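Local coordinates for envelopment polyprotein (Bovine Schmallenberg virus BH80/Germany/2011, PDB 7A56), which probably drives fusion of the viral envelope with a host-cell membrane during entry, as a class II fusion glycoprotein captured here in its postfusion form, at residues 121-126 / 184-189; 141-146 / 174-179; 147-152 / 178-183; 258-263 / 275-280; 265-270 / 300-305. One frame throughout, in Å; residues are numbered along the deposited sequence.

Interaction 1: residues 121-126 / 184-189; sequences TGPTIG and RPEYKI
Thr121 faces both Glu186 and Tyr187 in a classic beta bulge, between segments that run antiparallel, their end-to-end directions 169° apart. The evidence is one shared acceptor: Thr121 O receives Glu186 N at 2.8 Å and Tyr187 N at 3.0 Å, the two amides arriving from opposite faces of its carbonyl plane. Thr121 N returns a bond to Tyr187 O. Past the bulge, Gly122 CA comes within 3.2 Å of Arg184 O in a CA-H...O contact, and Arg184 N bonds to Pro123 O at 3.0 Å.

The side chains split into two groups. Thr121 CG2 meets Ile189 CD1 at 4.0 Å, while Thr121 OG1 turns to a different partner, Val267 O. At the other end Pro123 CG sits 3.5 Å above the guanidinium plane of Arg184, offset toward its rim, and Ile125 CG2 touches Arg184 CB with the two side chains crossing at about a right angle. A bend at chi3 (74°) places Arg184 NE, and Glu186 holds the group from its edge, its other oxygen, OE2, being salt-bridged to Lys245. Arg184 NE donates to the anti lone pair of Glu186 OE1 at 2.7 Å, nearly straight at 175°.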
# COMPACT_ATOMS: atom_id res chain seq x y z
N THR A 121 -15.87 -19.83 6.40
CA THR A 121 -15.25 -20.41 7.60
C THR A 121 -16.15 -20.08 8.79
O THR A 121 -17.10 -19.28 8.70
CB THR A 121 -13.77 -19.93 7.81
OG1 THR A 121 -13.11 -20.77 8.78
CG2 THR A 121 -13.65 -18.42 8.28
N GLY A 122 -15.85 -20.74 9.91
CA GLY A 122 -16.55 -20.60 11.17
C GLY A 122 -16.01 -21.67 12.10
O GLY A 122 -15.05 -22.37 11.77
N PRO A 123 -16.58 -21.82 13.29
CA PRO A 123 -15.99 -22.74 14.27
C PRO A 123 -16.30 -24.19 13.95
O PRO A 123 -17.30 -24.52 13.31
CB PRO A 123 -16.69 -22.34 15.58
CG PRO A 123 -18.10 -21.87 15.06
CD PRO A 123 -17.79 -21.13 13.80
N THR A 124 -15.46 -25.08 14.48
CA THR A 124 -15.71 -26.50 14.30
C THR A 124 -16.73 -26.95 15.33
O THR A 124 -16.63 -26.63 16.52
CB THR A 124 -14.41 -27.28 14.40
OG1 THR A 124 -13.59 -26.90 13.29
CG2 THR A 124 -14.65 -28.80 14.35
N ILE A 125 -17.72 -27.68 14.85
CA ILE A 125 -18.85 -28.17 15.64
C ILE A 125 -18.98 -29.67 15.61
O ILE A 125 -19.94 -30.20 16.18
CB ILE A 125 -20.15 -27.53 15.16
CG1 ILE A 125 -20.45 -27.96 13.71
CG2 ILE A 125 -19.97 -26.01 15.24
CD1 ILE A 125 -21.82 -27.60 13.27
N GLY A 126 -18.10 -30.36 14.90
CA GLY A 126 -18.20 -31.82 14.85
C GLY A 126 -17.11 -32.33 13.95
O GLY A 126 -16.39 -31.56 13.34
N ARG A 184 -19.66 -24.48 11.44
CA ARG A 184 -20.85 -23.67 11.27
C ARG A 184 -20.39 -22.42 10.51
O ARG A 184 -19.60 -21.64 11.04
CB ARG A 184 -21.47 -23.31 12.62
CG ARG A 184 -22.70 -22.39 12.49
CD ARG A 184 -23.20 -21.97 13.85
NE ARG A 184 -22.39 -20.96 14.55
CZ ARG A 184 -21.74 -21.17 15.71
NH1 ARG A 184 -21.07 -20.18 16.29
NH2 ARG A 184 -21.77 -22.37 16.29
N PRO A 185 -20.82 -22.23 9.26
CA PRO A 185 -20.33 -21.08 8.48
C PRO A 185 -20.74 -19.77 9.14
O PRO A 185 -21.91 -19.59 9.50
CB PRO A 185 -21.01 -21.25 7.11
CG PRO A 185 -21.55 -22.62 7.08
CD PRO A 185 -21.75 -23.09 8.51
N GLU A 186 -19.78 -18.82 9.23
CA GLU A 186 -20.00 -17.51 9.84
C GLU A 186 -19.46 -16.35 8.99
O GLU A 186 -20.09 -15.29 8.94
CB GLU A 186 -19.39 -17.46 11.25
CG GLU A 186 -20.12 -18.43 12.25
CD GLU A 186 -21.38 -17.80 12.81
OE1 GLU A 186 -22.12 -18.48 13.57
OE2 GLU A 186 -21.61 -16.59 12.50
N TYR A 187 -18.34 -16.54 8.28
CA TYR A 187 -17.77 -15.48 7.43
C TYR A 187 -17.52 -16.04 6.04
O TYR A 187 -17.17 -17.22 5.89
CB TYR A 187 -16.43 -14.94 7.98
CG TYR A 187 -16.46 -14.25 9.34
CD1 TYR A 187 -16.53 -15.00 10.53
CD2 TYR A 187 -16.35 -12.84 9.43
CE1 TYR A 187 -16.51 -14.37 11.76
CE2 TYR A 187 -16.34 -12.21 10.67
CZ TYR A 187 -16.42 -12.97 11.84
OH TYR A 187 -16.39 -12.36 13.07
N LYS A 188 -17.69 -15.18 5.01
CA LYS A 188 -17.35 -15.49 3.62
C LYS A 188 -16.13 -14.68 3.24
O LYS A 188 -16.10 -13.47 3.46
CB LYS A 188 -18.48 -15.17 2.65
CG LYS A 188 -19.84 -15.74 3.06
CD LYS A 188 -20.87 -15.63 1.92
CE LYS A 188 -22.00 -16.67 2.07
NZ LYS A 188 -22.68 -16.58 3.39
N ILE A 189 -15.14 -15.33 2.66
CA ILE A 189 -13.85 -14.74 2.37
C ILE A 189 -13.74 -14.61 0.86
O ILE A 189 -14.10 -15.56 0.10
CB ILE A 189 -12.69 -15.55 2.98
CG1 ILE A 189 -12.54 -15.28 4.50
CG2 ILE A 189 -11.36 -15.14 2.30
CD1 ILE A 189 -13.72 -15.60 5.42

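Interaction 2: residues 141-146 / 174-179; sequences SPIPHQ and CLYGSC
The Tyr176 ring is touched at its CD2 and CE2 atoms by Ile143 and Pro144, both of which come in obliquely. Ile143 CG2 lies 3.9 Å from Tyr176 CD2, and Pro144 CG lies 3.7 Å from Tyr176 CE2. The Ile143 side chain slides past the tyrosine in the opposite direction, whereas the proline crosses it at about a right angle. The second flat group, the His145 imidazole, is held at its edge from within its own segment: ND1 donates to Ile143 O at 2.7 Å, the oxygen lying close to the ring plane and the N-H...O angle being 158°. The ring leads away from residues 174-179, and it is His145 CB that meets them, 3.7 Å from Ser178 CB.

Residues 174-179 belong to strand 172-183, paired antiparallel with strands 98-134 and 150-158, and the irregular segment 141-146 lies across the side from which Tyr176 and Ser178 project. The disulfide Cys139-Cys174 ties the chain just before this segment to the same strand. An elongated beta-rich region about 45 Å from the centre of the chain, measured from the centre of the contact, is consistent with the finger-like domain II of class II fusion proteins.

Polar linkage runs through water. Ser178 OG, set between its backbone N and carbonyl carbon (chi1 49°), meets two molecules. Water 1 is 2.7 Å from Ser178 OG and donates to Pro144 O at 2.8 Å; water 2, 2.8 Å from Ser178 OG, accepts from Gln146 N and donates to Gln146 OE1.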
# COMPACT_ATOMS: atom_id res chain seq x y z
N SER A 141 0.02 -48.53 3.78
CA SER A 141 0.68 -47.33 3.17
C SER A 141 0.06 -47.11 1.80
O SER A 141 0.14 -47.99 0.95
CB SER A 141 2.20 -47.50 2.98
OG SER A 141 2.87 -47.98 4.13
N PRO A 142 -0.61 -45.99 1.60
CA PRO A 142 -0.90 -44.99 2.62
C PRO A 142 -2.08 -45.45 3.47
O PRO A 142 -2.71 -46.45 3.13
CB PRO A 142 -1.30 -43.79 1.79
CG PRO A 142 -2.09 -44.46 0.67
CD PRO A 142 -1.28 -45.67 0.33
N ILE A 143 -2.37 -44.70 4.53
CA ILE A 143 -3.67 -44.85 5.19
C ILE A 143 -4.75 -44.47 4.19
O ILE A 143 -4.73 -43.33 3.66
CB ILE A 143 -3.73 -43.94 6.44
CG1 ILE A 143 -2.57 -44.19 7.43
CG2 ILE A 143 -5.13 -43.98 7.08
CD1 ILE A 143 -2.46 -45.65 7.97
N PRO A 144 -5.73 -45.33 3.88
CA PRO A 144 -6.77 -44.93 2.92
C PRO A 144 -7.61 -43.74 3.40
O PRO A 144 -7.98 -43.63 4.57
CB PRO A 144 -7.62 -46.20 2.77
CG PRO A 144 -7.36 -46.97 3.94
CD PRO A 144 -5.94 -46.69 4.36
N HIS A 145 -7.92 -42.84 2.47
CA HIS A 145 -8.71 -41.68 2.86
C HIS A 145 -9.28 -41.00 1.62
O HIS A 145 -8.74 -41.13 0.51
CB HIS A 145 -7.88 -40.68 3.66
CG HIS A 145 -6.68 -40.16 2.94
ND1 HIS A 145 -5.57 -40.95 2.68
CD2 HIS A 145 -6.38 -38.93 2.48
CE1 HIS A 145 -4.67 -40.22 2.04
NE2 HIS A 145 -5.13 -38.99 1.92
N GLN A 146 -10.38 -40.30 1.83
CA GLN A 146 -10.89 -39.37 0.82
C GLN A 146 -10.01 -38.14 0.69
O GLN A 146 -9.31 -37.70 1.61
CB GLN A 146 -12.31 -38.96 1.17
CG GLN A 146 -13.27 -40.16 1.15
CD GLN A 146 -14.48 -39.95 2.04
OE1 GLN A 146 -14.43 -40.27 3.23
NE2 GLN A 146 -15.56 -39.41 1.48
N CYS A 174 -3.03 -52.90 13.49
CA CYS A 174 -3.10 -51.46 13.30
C CYS A 174 -4.52 -50.98 13.55
O CYS A 174 -5.49 -51.71 13.33
CB CYS A 174 -2.64 -51.10 11.89
SG CYS A 174 -2.74 -49.26 11.45
N LEU A 175 -4.63 -49.72 13.98
CA LEU A 175 -5.91 -49.03 14.06
C LEU A 175 -5.72 -47.72 13.33
O LEU A 175 -4.80 -46.96 13.65
CB LEU A 175 -6.36 -48.79 15.51
CG LEU A 175 -7.63 -48.02 15.82
CD1 LEU A 175 -8.86 -48.73 15.30
CD2 LEU A 175 -7.77 -47.80 17.30
N TYR A 176 -6.55 -47.48 12.31
CA TYR A 176 -6.33 -46.27 11.50
C TYR A 176 -7.65 -45.64 11.08
O TYR A 176 -8.72 -46.24 11.21
CB TYR A 176 -5.47 -46.60 10.24
CG TYR A 176 -6.07 -47.63 9.32
CD1 TYR A 176 -5.80 -48.99 9.49
CD2 TYR A 176 -6.87 -47.24 8.25
CE1 TYR A 176 -6.36 -49.94 8.62
CE2 TYR A 176 -7.43 -48.18 7.39
CZ TYR A 176 -7.17 -49.51 7.57
OH TYR A 176 -7.73 -50.39 6.69
N GLY A 177 -7.58 -44.41 10.58
CA GLY A 177 -8.75 -43.84 9.97
C GLY A 177 -8.44 -42.48 9.36
O GLY A 177 -7.27 -42.14 9.10
N SER A 178 -9.51 -41.73 9.13
CA SER A 178 -9.41 -40.38 8.54
C SER A 178 -10.54 -39.51 9.08
O SER A 178 -11.55 -40.02 9.61
CB SER A 178 -9.44 -40.45 7.01
OG SER A 178 -10.53 -41.23 6.58
N CYS A 179 -10.42 -38.19 8.88
CA CYS A 179 -11.44 -37.33 9.44
C CYS A 179 -11.42 -35.98 8.71
O CYS A 179 -10.43 -35.62 8.09
CB CYS A 179 -11.22 -37.12 10.95
SG CYS A 179 -9.64 -36.39 11.45
O HOH W 1 -9.97 -43.87 6.59
O HOH W 2 -11.96 -41.13 4.23

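Interaction 3: residues 147-152 / 178-183; sequences DGWVTF and SCQDII
Val150 and Cys179 form one hydrogen-bonded pair in the antiparallel pairing of strand 150-158 with strand 172-183. Both backbone bonds, Val150 N to Cys179 O and Cys179 N to Val150 O, measure 2.9 Å, and each donor lies in the carbonyl plane of its acceptor. The next pair, Thr151 with Ser178, is non-hydrogen-bonded and close, at 4.1 Å between CA atoms. The short axes of strands 150-152 and 178-183 make an angle of 137°, inclined away from strict antiparallel alignment.

Just before the paired residues Trp149 lies over Gln180. Gln180 CB stands 3.9 Å from the centroid of the five-membered ring, only 4° off its normal, a CH-pi contact over the centre of that ring. The extended glutamine chain crosses the indole at about a right angle, its CD above the ring plane near NE1 and CD1, and NE2 gives a weak bond of 3.1 Å to Gly148 O. Thr151 and Ser178 mark one face of the strand pair; on the face of Val150 and Cys179, Cys179 SG packs 3.8 Å from Val150 CG2 and approaches Phe152 at the ring edge, 83° off the normal. This sulfur is tied to Cys299 by a disulfide, and Phe152 also meets the ring of Phe282, which extends the apolar cluster beyond the two segments.

Chemically, the pairing rests on two sound backbone bonds backed by dispersion. Trp149 NE1 is 3.4 Å from Gln180 OE1, but the angle is too poor for a hydrogen bond. With the NE2 bond weak as well, the polar end adds little to the CH-pi contact of Gln180 CB; backbone pairing with Asn128 and packing on Phe300 also place the residue.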
# COMPACT_ATOMS: atom_id res chain seq x y z
N ASP A 147 -10.10 -37.50 -0.48
CA ASP A 147 -9.44 -36.22 -0.66
C ASP A 147 -9.94 -35.20 0.33
O ASP A 147 -11.15 -35.07 0.57
CB ASP A 147 -9.67 -35.72 -2.08
CG ASP A 147 -8.67 -36.29 -3.06
OD1 ASP A 147 -8.25 -37.46 -2.86
OD2 ASP A 147 -8.30 -35.55 -4.01
N GLY A 148 -9.01 -34.46 0.93
CA GLY A 148 -9.35 -33.44 1.89
C GLY A 148 -9.48 -33.94 3.33
O GLY A 148 -9.59 -33.12 4.24
N TRP A 149 -9.48 -35.23 3.54
CA TRP A 149 -9.52 -35.82 4.87
C TRP A 149 -8.10 -36.03 5.37
O TRP A 149 -7.21 -36.39 4.58
CB TRP A 149 -10.27 -37.15 4.81
CG TRP A 149 -11.71 -36.99 4.52
CD1 TRP A 149 -12.28 -36.22 3.51
CD2 TRP A 149 -12.79 -37.58 5.24
NE1 TRP A 149 -13.65 -36.34 3.55
CE2 TRP A 149 -14.00 -37.14 4.61
CE3 TRP A 149 -12.88 -38.43 6.36
CZ2 TRP A 149 -15.26 -37.53 5.06
CZ3 TRP A 149 -14.14 -38.80 6.81
CH2 TRP A 149 -15.32 -38.34 6.15
N VAL A 150 -7.86 -35.81 6.67
CA VAL A 150 -6.51 -36.05 7.21
C VAL A 150 -6.55 -37.44 7.85
O VAL A 150 -7.61 -37.96 8.22
CB VAL A 150 -5.99 -34.97 8.19
CG1 VAL A 150 -5.81 -33.59 7.46
CG2 VAL A 150 -6.95 -34.77 9.34
N THR A 151 -5.39 -38.09 7.93
CA THR A 151 -5.37 -39.48 8.43
C THR A 151 -4.78 -39.58 9.83
O THR A 151 -4.11 -38.68 10.34
CB THR A 151 -4.56 -40.38 7.49
OG1 THR A 151 -3.26 -39.82 7.35
CG2 THR A 151 -5.20 -40.45 6.10
N PHE A 152 -5.04 -40.74 10.46
CA PHE A 152 -4.41 -41.02 11.74
C PHE A 152 -4.24 -42.53 11.84
O PHE A 152 -4.99 -43.29 11.22
CB PHE A 152 -5.23 -40.53 12.94
CG PHE A 152 -6.71 -40.88 12.87
CD1 PHE A 152 -7.17 -42.12 13.32
CD2 PHE A 152 -7.64 -39.93 12.40
CE1 PHE A 152 -8.51 -42.46 13.25
CE2 PHE A 152 -9.00 -40.25 12.34
CZ PHE A 152 -9.43 -41.54 12.77
N SER A 178 -9.51 -41.73 9.13
CA SER A 178 -9.41 -40.38 8.54
C SER A 178 -10.54 -39.51 9.08
O SER A 178 -11.55 -40.02 9.61
CB SER A 178 -9.44 -40.45 7.01
OG SER A 178 -10.53 -41.23 6.58
N CYS A 179 -10.42 -38.19 8.88
CA CYS A 179 -11.44 -37.33 9.44
C CYS A 179 -11.42 -35.98 8.71
O CYS A 179 -10.43 -35.62 8.09
CB CYS A 179 -11.22 -37.12 10.95
SG CYS A 179 -9.64 -36.39 11.45
N GLN A 180 -12.52 -35.24 8.85
CA GLN A 180 -12.61 -33.86 8.34
C GLN A 180 -13.54 -33.10 9.27
O GLN A 180 -14.55 -33.67 9.72
CB GLN A 180 -13.14 -33.91 6.90
CG GLN A 180 -13.08 -32.61 6.10
CD GLN A 180 -13.58 -32.89 4.71
OE1 GLN A 180 -14.74 -33.24 4.53
NE2 GLN A 180 -12.68 -32.80 3.72
N ASP A 181 -13.16 -31.86 9.64
CA ASP A 181 -14.03 -31.02 10.48
C ASP A 181 -15.39 -30.76 9.84
O ASP A 181 -15.54 -30.76 8.60
CB ASP A 181 -13.41 -29.66 10.75
CG ASP A 181 -12.30 -29.70 11.79
OD1 ASP A 181 -11.79 -30.82 12.11
OD2 ASP A 181 -11.89 -28.58 12.24
N ILE A 182 -16.38 -30.53 10.70
CA ILE A 182 -17.65 -29.88 10.35
C ILE A 182 -17.67 -28.51 11.03
O ILE A 182 -17.38 -28.42 12.25
CB ILE A 182 -18.86 -30.70 10.81
CG1 ILE A 182 -18.82 -32.11 10.25
CG2 ILE A 182 -20.17 -29.94 10.43
CD1 ILE A 182 -19.64 -33.10 11.13
N ILE A 183 -17.99 -27.45 10.24
CA ILE A 183 -18.01 -26.09 10.76
C ILE A 183 -19.42 -25.51 10.64
O ILE A 183 -20.24 -25.92 9.82
CB ILE A 183 -17.01 -25.14 10.03
CG1 ILE A 183 -17.44 -24.97 8.56
CG2 ILE A 183 -15.56 -25.64 10.18
CD1 ILE A 183 -16.83 -23.74 7.83

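Interaction 4: residues 258-263 / 275-280; sequences GSTAKK and IGSGTP
Gly258 begins the contact with its backbone alone: Gly258 N is 4.0 Å from Ile275 CD1, the tip of a side chain reaching over from the other segment. Ser259 faces the other way, its CB directed off the 275-280 segment.

Thr260 contributes the largest share of the contact, and its two branches do different work. Thr260 CG2 packs 3.8 Å from Ile275 CG2, with the two side chains crossing at about a right angle, and 3.9 Å from Gly276 CA. Thr260 OG1, set between backbone N and carbonyl carbon (chi1 58°), shares a short hydrogen bond of 2.7 Å with Ser277 OG; either hydroxyl could be the donor. Ser277 OG has a further partner in Lys262 NZ of the second subunit, while Lys262 NZ of this chain reaches Ser277 OG of the third subunit, a repeated inter-subunit bond within the postfusion trimer.

Ala261 meets Ala261 of both other subunits, consistent with a position close to the trimer axis. Lys262 is the centre of an inverse gamma turn closed by the bond from Lys263 N to Ala261 O at 2.8 Å.

Apart from Ile275, which ends strand 273-275, both segments are irregular. The first lies in the loop between strands 248-251 and 268-270. The second leaves the two-stranded hairpin 268-270/273-275 at Ile275 and runs on to Pro280, which packs on Val150 and Phe152 of strand 150-158 just before strand 281-285 begins.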
# COMPACT_ATOMS: atom_id res chain seq x y z
N GLY A 258 -6.64 -22.34 0.26
CA GLY A 258 -5.62 -23.37 0.27
C GLY A 258 -4.55 -23.23 1.34
O GLY A 258 -3.78 -24.17 1.55
N SER A 259 -4.43 -22.09 1.98
CA SER A 259 -3.47 -21.86 3.06
C SER A 259 -4.16 -22.16 4.38
O SER A 259 -5.33 -21.78 4.57
CB SER A 259 -2.98 -20.39 3.06
OG SER A 259 -2.22 -20.14 1.89
N THR A 260 -3.47 -22.88 5.27
CA THR A 260 -4.09 -23.26 6.55
C THR A 260 -3.24 -22.76 7.73
O THR A 260 -3.12 -23.42 8.77
CB THR A 260 -4.31 -24.76 6.60
OG1 THR A 260 -3.05 -25.42 6.43
CG2 THR A 260 -5.31 -25.25 5.48
N ALA A 261 -2.66 -21.55 7.59
CA ALA A 261 -1.88 -20.99 8.68
C ALA A 261 -2.81 -20.70 9.84
O ALA A 261 -4.03 -20.57 9.64
CB ALA A 261 -1.15 -19.71 8.21
N LYS A 262 -2.27 -20.68 11.10
CA LYS A 262 -3.13 -20.57 12.29
C LYS A 262 -3.59 -19.12 12.52
O LYS A 262 -3.19 -18.43 13.45
CB LYS A 262 -2.44 -21.14 13.53
CG LYS A 262 -2.08 -22.61 13.35
CD LYS A 262 -1.42 -23.09 14.65
CE LYS A 262 -1.52 -24.56 14.74
NZ LYS A 262 -1.34 -24.88 16.23
N LYS A 263 -4.53 -18.71 11.68
CA LYS A 263 -5.12 -17.37 11.69
C LYS A 263 -6.50 -17.52 11.04
O LYS A 263 -6.94 -18.65 10.76
CB LYS A 263 -4.16 -16.38 11.01
CG LYS A 263 -4.12 -16.52 9.49
CD LYS A 263 -2.99 -15.73 8.87
CE LYS A 263 -3.04 -15.84 7.30
NZ LYS A 263 -1.78 -15.16 6.80
N ILE A 275 -11.15 -27.70 3.26
CA ILE A 275 -9.69 -27.67 3.34
C ILE A 275 -9.33 -27.43 4.79
O ILE A 275 -9.81 -26.47 5.40
CB ILE A 275 -9.09 -26.54 2.46
CG1 ILE A 275 -9.46 -26.75 0.99
CG2 ILE A 275 -7.55 -26.47 2.66
CD1 ILE A 275 -8.97 -25.61 0.03
N GLY A 276 -8.45 -28.27 5.35
CA GLY A 276 -7.93 -27.96 6.66
C GLY A 276 -6.68 -28.78 6.85
O GLY A 276 -6.34 -29.59 5.99
N SER A 277 -5.94 -28.52 7.89
CA SER A 277 -4.77 -29.36 8.12
C SER A 277 -4.58 -29.49 9.63
O SER A 277 -5.27 -28.85 10.42
CB SER A 277 -3.53 -28.82 7.41
OG SER A 277 -3.19 -27.60 7.96
N GLY A 278 -3.63 -30.36 10.03
CA GLY A 278 -3.35 -30.50 11.45
C GLY A 278 -3.15 -31.97 11.77
O GLY A 278 -3.44 -32.82 10.93
N THR A 279 -2.70 -32.26 12.98
CA THR A 279 -2.47 -33.62 13.49
C THR A 279 -3.64 -34.01 14.38
O THR A 279 -3.84 -33.37 15.43
CB THR A 279 -1.18 -33.65 14.28
OG1 THR A 279 -0.12 -33.28 13.42
CG2 THR A 279 -0.92 -35.11 14.87
N PRO A 280 -4.50 -34.95 13.98
CA PRO A 280 -5.65 -35.30 14.82
C PRO A 280 -5.23 -35.73 16.21
O PRO A 280 -4.20 -36.38 16.39
CB PRO A 280 -6.29 -36.46 14.06
CG PRO A 280 -6.00 -36.09 12.61
CD PRO A 280 -4.58 -35.59 12.66

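Interaction 5: residues 265-270 / 300-305; sequences GSVQLY and FDNSYQ
Val267 packs against Phe300, Asp301 and Asn302 just where the chain enters the beta hairpin of strands 268-270 and 273-275. From CB outward, each atom of this valine has a partner. CB lies 4.1 Å from Asn302 CG, with the two side chains crossing at about a right angle. CG1, anti to the backbone N (chi1 -180°), comes 4.0 Å from Phe300 CD2. CG2 is the most engaged: it rests 3.3 Å from Asp301 O and 3.7 Å from Asn302 CG, wedged against the loop that leads to helix 305-308.

The two ends of the Asn302 amide have different partners. Its ND2 bonds to Thr124 OG1 and Gly122 O, and its OD1 receives water 3 at 2.7 Å; that water also accepts a weak bond from Gly265 N. Within the first segment, Gln268 NE2 reaches back to Gly265 O at 2.9 Å, almost in line with the carbonyl, and also bonds to Asp256 O. The disulfide Cys264-Cys307 joins the same two parts of the chain just outside the contact. One direct hydrogen bond completes it: Ser303 N donates to Ser266 OG at 3.0 Å, with an N-H...O angle of 155°.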
# COMPACT_ATOMS: atom_id res chain seq x y z
N GLY A 265 -9.67 -18.29 9.07
CA GLY A 265 -9.88 -19.02 7.82
C GLY A 265 -8.94 -20.21 7.58
O GLY A 265 -8.68 -20.56 6.41
N SER A 266 -8.40 -20.83 8.64
CA SER A 266 -7.59 -22.05 8.48
C SER A 266 -8.42 -23.28 8.14
O SER A 266 -7.85 -24.32 7.75
CB SER A 266 -6.75 -22.31 9.75
OG SER A 266 -7.59 -22.61 10.86
N VAL A 267 -9.74 -23.21 8.28
CA VAL A 267 -10.61 -24.28 7.80
C VAL A 267 -11.57 -23.67 6.80
O VAL A 267 -12.24 -22.66 7.13
CB VAL A 267 -11.39 -24.96 8.93
CG1 VAL A 267 -12.28 -26.07 8.35
CG2 VAL A 267 -10.38 -25.62 9.93
N GLN A 268 -11.65 -24.24 5.60
CA GLN A 268 -12.25 -23.50 4.47
C GLN A 268 -13.26 -24.40 3.77
O GLN A 268 -12.90 -25.46 3.26
CB GLN A 268 -11.20 -23.02 3.47
CG GLN A 268 -10.09 -22.20 4.11
CD GLN A 268 -8.90 -21.96 3.18
OE1 GLN A 268 -8.80 -22.50 2.08
NE2 GLN A 268 -8.03 -21.11 3.61
N LEU A 269 -14.52 -23.97 3.77
CA LEU A 269 -15.61 -24.67 3.09
C LEU A 269 -15.88 -23.95 1.78
O LEU A 269 -16.25 -22.77 1.78
CB LEU A 269 -16.87 -24.68 3.95
CG LEU A 269 -18.11 -25.31 3.31
CD1 LEU A 269 -17.95 -26.78 3.30
CD2 LEU A 269 -19.35 -24.93 4.14
N TYR A 270 -15.71 -24.66 0.67
CA TYR A 270 -15.96 -24.07 -0.64
C TYR A 270 -16.61 -25.13 -1.53
O TYR A 270 -16.97 -26.22 -1.08
CB TYR A 270 -14.68 -23.47 -1.24
CG TYR A 270 -13.69 -24.47 -1.80
CD1 TYR A 270 -13.22 -25.53 -1.04
CD2 TYR A 270 -13.21 -24.34 -3.10
CE1 TYR A 270 -12.32 -26.42 -1.56
CE2 TYR A 270 -12.31 -25.23 -3.63
CZ TYR A 270 -11.87 -26.26 -2.86
OH TYR A 270 -10.97 -27.15 -3.40
N PHE A 300 -8.88 -31.30 12.39
CA PHE A 300 -8.04 -30.21 11.95
C PHE A 300 -7.71 -29.30 13.13
O PHE A 300 -8.45 -29.23 14.11
CB PHE A 300 -8.76 -29.30 10.92
CG PHE A 300 -9.21 -29.99 9.62
CD1 PHE A 300 -8.47 -31.00 9.02
CD2 PHE A 300 -10.35 -29.52 8.94
CE1 PHE A 300 -8.88 -31.59 7.80
CE2 PHE A 300 -10.77 -30.12 7.73
CZ PHE A 300 -10.03 -31.13 7.15
N ASP A 301 -6.67 -28.47 12.96
CA ASP A 301 -6.57 -27.22 13.71
C ASP A 301 -7.55 -26.20 13.13
O ASP A 301 -7.74 -26.14 11.92
CB ASP A 301 -5.17 -26.61 13.62
CG ASP A 301 -4.08 -27.50 14.26
OD1 ASP A 301 -4.22 -27.80 15.46
OD2 ASP A 301 -3.08 -27.83 13.57
N ASN A 302 -8.19 -25.39 13.99
CA ASN A 302 -9.11 -24.36 13.49
C ASN A 302 -8.87 -23.10 14.30
O ASN A 302 -9.05 -23.10 15.52
CB ASN A 302 -10.59 -24.76 13.59
CG ASN A 302 -11.55 -23.76 12.86
OD1 ASN A 302 -11.14 -22.64 12.45
ND2 ASN A 302 -12.80 -24.18 12.66
N SER A 303 -8.50 -22.03 13.64
CA SER A 303 -8.18 -20.78 14.33
C SER A 303 -9.26 -19.72 14.13
O SER A 303 -8.97 -18.53 14.01
CB SER A 303 -6.80 -20.28 13.88
OG SER A 303 -6.38 -19.19 14.70
N TYR A 304 -10.53 -20.14 14.15
CA TYR A 304 -11.70 -19.27 13.93
C TYR A 304 -11.76 -18.11 14.92
O TYR A 304 -12.28 -17.02 14.59
CB TYR A 304 -12.99 -20.10 14.06
CG TYR A 304 -14.22 -19.27 14.06
CD1 TYR A 304 -14.58 -18.57 12.91
CD2 TYR A 304 -14.99 -19.09 15.23
CE1 TYR A 304 -15.72 -17.75 12.89
CE2 TYR A 304 -16.13 -18.29 15.23
CZ TYR A 304 -16.48 -17.59 14.04
OH TYR A 304 -17.58 -16.73 13.96
N GLN A 305 -11.25 -18.31 16.13
CA GLN A 305 -11.26 -17.23 17.09
C GLN A 305 -10.53 -16.00 16.57
O GLN A 305 -10.83 -14.89 17.01
CB GLN A 305 -10.64 -17.69 18.40
CG GLN A 305 -9.18 -18.04 18.25
CD GLN A 305 -8.90 -19.54 18.05
OE1 GLN A 305 -9.77 -20.33 17.61
NE2 GLN A 305 -7.69 -19.93 18.37
O HOH W 3 -11.05 -20.64 10.61
O HOH W 4 -6.63 -26.11 9.43

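How the interactions relate
Along the chain, interactions 2 and 3 are nested inside the loop closed by interaction 1, and interactions 4 and 5 follow with alternating segments. Interactions 2 and 3 share Ser178 and Cys179 on strand 172-183, about 10 Å between centres. That strand also pairs with strand 98-134, which carries a segment of interaction 1, its centre about 15 Å from that of interaction 3. Interaction 5 is a hub: its centre lies about 7 Å from those of interactions 1 and 4, and Phe300 N bonds to Asp181 OD1 of interaction 3. Pro280 connects interactions 3 and 4. The paired strands thus reach the loops where all three subunits come together, while interactions 2 and 3 also touch the second subunit.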